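Local structure of chaperone CupB2 (3Q48) at residues V78-T83 against F140-R145. The protein probably acts as a periplasmic chaperone in fimbrial assembly, with the immunoglobulin-like domains of the pilus chaperone family. Residues are numbered along the deposited sequence; the frame is centred on the assembly and turned at random.
Sequences VPFSVT and FKLFFR
Two apolar contacts, both made by the end of the F80 ring, join strand 80-89 to strand 136-145. In the aromatic one, CZ of F80 lies 3.9 Å from CD1 of F144; that carbon sits near the plane of the F80 ring, at its edge, whereas F80 CZ comes to the F144 ring obliquely. In the aliphatic one, CZ of F80 reaches CD2 of L142 at a looser 4.5 Å. The nearest CA pair across the segments, F80 and F144, is 10.3 Å apart, too far for neighbouring paired strands, so side chains bridge the gap. With CG anti to its carbonyl carbon (chi1 -57°), F80 carries its ring toward the other strand and presents CZ; F144, with CG anti to its backbone N (chi1 -178°), brings CD1 to that ring's edge.

The surrounding residues belong to the same apolar cluster: F80 meets F114 edge-to-face, its ring and that of F144 both touch Y101, and F39 packs against F80, L142 and F144. All three contacting residues are buried within the immunoglobulin-like, PapD-type N-terminal domain. With only 129 Å² buried between the segments and carbon-carbon approaches alone, the contact implies a dispersive and hydrophobic link, one part of a largely aromatic, apolar core.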
loop_
_atom_site.group_PDB
_atom_site.type_symbol
_atom_site.label_atom_id
_atom_site.label_comp_id
_atom_site.label_asym_id
_atom_site.label_seq_id
_atom_site.Cartn_x
_atom_site.Cartn_y
_atom_site.Cartn_z
ATOM N N VAL A 78 15.114 -4.057 -8.845
ATOM C CA VAL A 78 13.933 -3.222 -8.948
ATOM C C VAL A 78 14.361 -1.870 -9.497
ATOM O O VAL A 78 15.470 -1.400 -9.178
ATOM C CB VAL A 78 13.212 -3.043 -7.607
ATOM C CG1 VAL A 78 12.891 -4.399 -7.000
ATOM C CG2 VAL A 78 14.013 -2.161 -6.665
ATOM N N PRO A 79 13.493 -1.238 -10.319
ATOM C CA PRO A 79 13.836 0.012 -10.978
ATOM C C PRO A 79 13.727 1.243 -10.082
ATOM O O PRO A 79 13.477 2.327 -10.569
ATOM C CB PRO A 79 12.796 0.104 -12.090
ATOM C CG PRO A 79 11.611 -0.501 -11.511
ATOM C CD PRO A 79 12.089 -1.594 -10.573
ATOM N N PHE A 80 13.912 1.078 -8.786
ATOM C CA PHE A 80 13.934 2.230 -7.897
ATOM C C PHE A 80 15.223 2.261 -7.073
ATOM O O PHE A 80 15.775 1.222 -6.756
ATOM C CB PHE A 80 12.683 2.265 -7.015
ATOM C CG PHE A 80 11.407 2.283 -7.787
ATOM C CD1 PHE A 80 10.923 3.466 -8.293
ATOM C CD2 PHE A 80 10.701 1.099 -8.015
ATOM C CE1 PHE A 80 9.768 3.510 -9.008
ATOM C CE2 PHE A 80 9.516 1.100 -8.761
ATOM C CZ PHE A 80 9.050 2.318 -9.263
ATOM N N SER A 81 15.723 3.456 -6.786
ATOM C CA SER A 81 16.774 3.633 -5.814
ATOM C C SER A 81 16.258 4.555 -4.688
ATOM O O SER A 81 15.350 5.326 -4.894
ATOM C CB SER A 81 18.003 4.221 -6.489
ATOM O OG SER A 81 17.741 5.574 -6.855
ATOM N N VAL A 82 16.821 4.438 -3.491
ATOM C CA VAL A 82 16.497 5.341 -2.401
ATOM C C VAL A 82 17.777 5.978 -1.927
ATOM O O VAL A 82 18.711 5.301 -1.508
ATOM C CB VAL A 82 15.802 4.661 -1.214
ATOM C CG1 VAL A 82 15.164 5.740 -0.269
ATOM C CG2 VAL A 82 14.722 3.774 -1.710
ATOM N N THR A 83 17.795 7.303 -1.998
ATOM C CA THR A 83 18.925 8.119 -1.625
ATOM C C THR A 83 18.476 8.991 -0.468
ATOM O O THR A 83 17.407 9.576 -0.544
ATOM C CB THR A 83 19.283 9.021 -2.828
ATOM O OG1 THR A 83 19.386 8.189 -3.980
ATOM C CG2 THR A 83 20.607 9.763 -2.630
ATOM N N PHE A 140 6.170 -0.170 3.749
ATOM C CA PHE A 140 5.121 0.657 3.029
ATOM C C PHE A 140 4.860 0.290 1.545
ATOM O O PHE A 140 5.781 -0.007 0.792
ATOM C CB PHE A 140 5.473 2.166 3.095
ATOM C CG PHE A 140 5.836 2.609 4.471
ATOM C CD1 PHE A 140 4.838 3.024 5.360
ATOM C CD2 PHE A 140 7.159 2.482 4.935
ATOM C CE1 PHE A 140 5.164 3.363 6.704
ATOM C CE2 PHE A 140 7.488 2.814 6.233
ATOM C CZ PHE A 140 6.501 3.263 7.131
ATOM N N LYS A 141 3.606 0.338 1.120
ATOM C CA LYS A 141 3.296 0.038 -0.239
ATOM C C LYS A 141 3.796 1.163 -1.101
ATOM O O LYS A 141 3.599 2.351 -0.760
ATOM C CB LYS A 141 1.793 -0.114 -0.418
ATOM C CG LYS A 141 1.278 -1.357 0.173
ATOM C CD LYS A 141 -0.248 -1.339 0.255
ATOM C CE LYS A 141 -0.652 -2.491 1.222
ATOM N NZ LYS A 141 -2.111 -2.551 1.529
ATOM N N LEU A 142 4.415 0.801 -2.227
ATOM C CA LEU A 142 4.729 1.779 -3.277
ATOM C C LEU A 142 3.936 1.448 -4.558
ATOM O O LEU A 142 4.042 0.365 -5.124
ATOM C CB LEU A 142 6.234 1.834 -3.529
ATOM C CG LEU A 142 6.913 3.063 -4.191
ATOM C CD1 LEU A 142 8.412 2.920 -4.100
ATOM C CD2 LEU A 142 6.576 3.211 -5.640
ATOM N N PHE A 143 3.097 2.367 -4.982
ATOM C CA PHE A 143 2.299 2.203 -6.184
ATOM C C PHE A 143 2.893 2.990 -7.370
ATOM O O PHE A 143 2.862 4.222 -7.419
ATOM C CB PHE A 143 0.836 2.640 -5.951
ATOM C CG PHE A 143 0.153 1.935 -4.797
ATOM C CD1 PHE A 143 -0.269 0.617 -4.912
ATOM C CD2 PHE A 143 -0.093 2.613 -3.609
ATOM C CE1 PHE A 143 -0.919 -0.035 -3.830
ATOM C CE2 PHE A 143 -0.747 1.992 -2.527
ATOM C CZ PHE A 143 -1.167 0.693 -2.633
ATOM N N PHE A 144 3.444 2.269 -8.337
ATOM C CA PHE A 144 3.833 2.931 -9.575
ATOM C C PHE A 144 2.589 3.046 -10.417
ATOM O O PHE A 144 1.939 2.018 -10.705
ATOM C CB PHE A 144 4.823 2.120 -10.345
ATOM C CG PHE A 144 5.263 2.783 -11.564
ATOM C CD1 PHE A 144 6.219 3.809 -11.494
ATOM C CD2 PHE A 144 4.712 2.424 -12.795
ATOM C CE1 PHE A 144 6.679 4.468 -12.664
ATOM C CE2 PHE A 144 5.136 3.097 -14.004
ATOM C CZ PHE A 144 6.123 4.123 -13.928
ATOM N N ARG A 145 2.269 4.291 -10.802
ATOM C CA ARG A 145 1.030 4.592 -11.477
ATOM C C ARG A 145 1.229 5.260 -12.865
ATOM O O ARG A 145 1.610 6.454 -12.951
ATOM C CB ARG A 145 0.146 5.430 -10.574
ATOM C CG ARG A 145 -1.228 5.664 -11.119
ATOM C CD ARG A 145 -2.005 6.491 -10.128
ATOM N NE ARG A 145 -2.298 5.733 -8.907
ATOM C CZ ARG A 145 -2.712 6.285 -7.763
ATOM N NH1 ARG A 145 -2.867 7.621 -7.679
ATOM N NH2 ARG A 145 -2.989 5.497 -6.716
#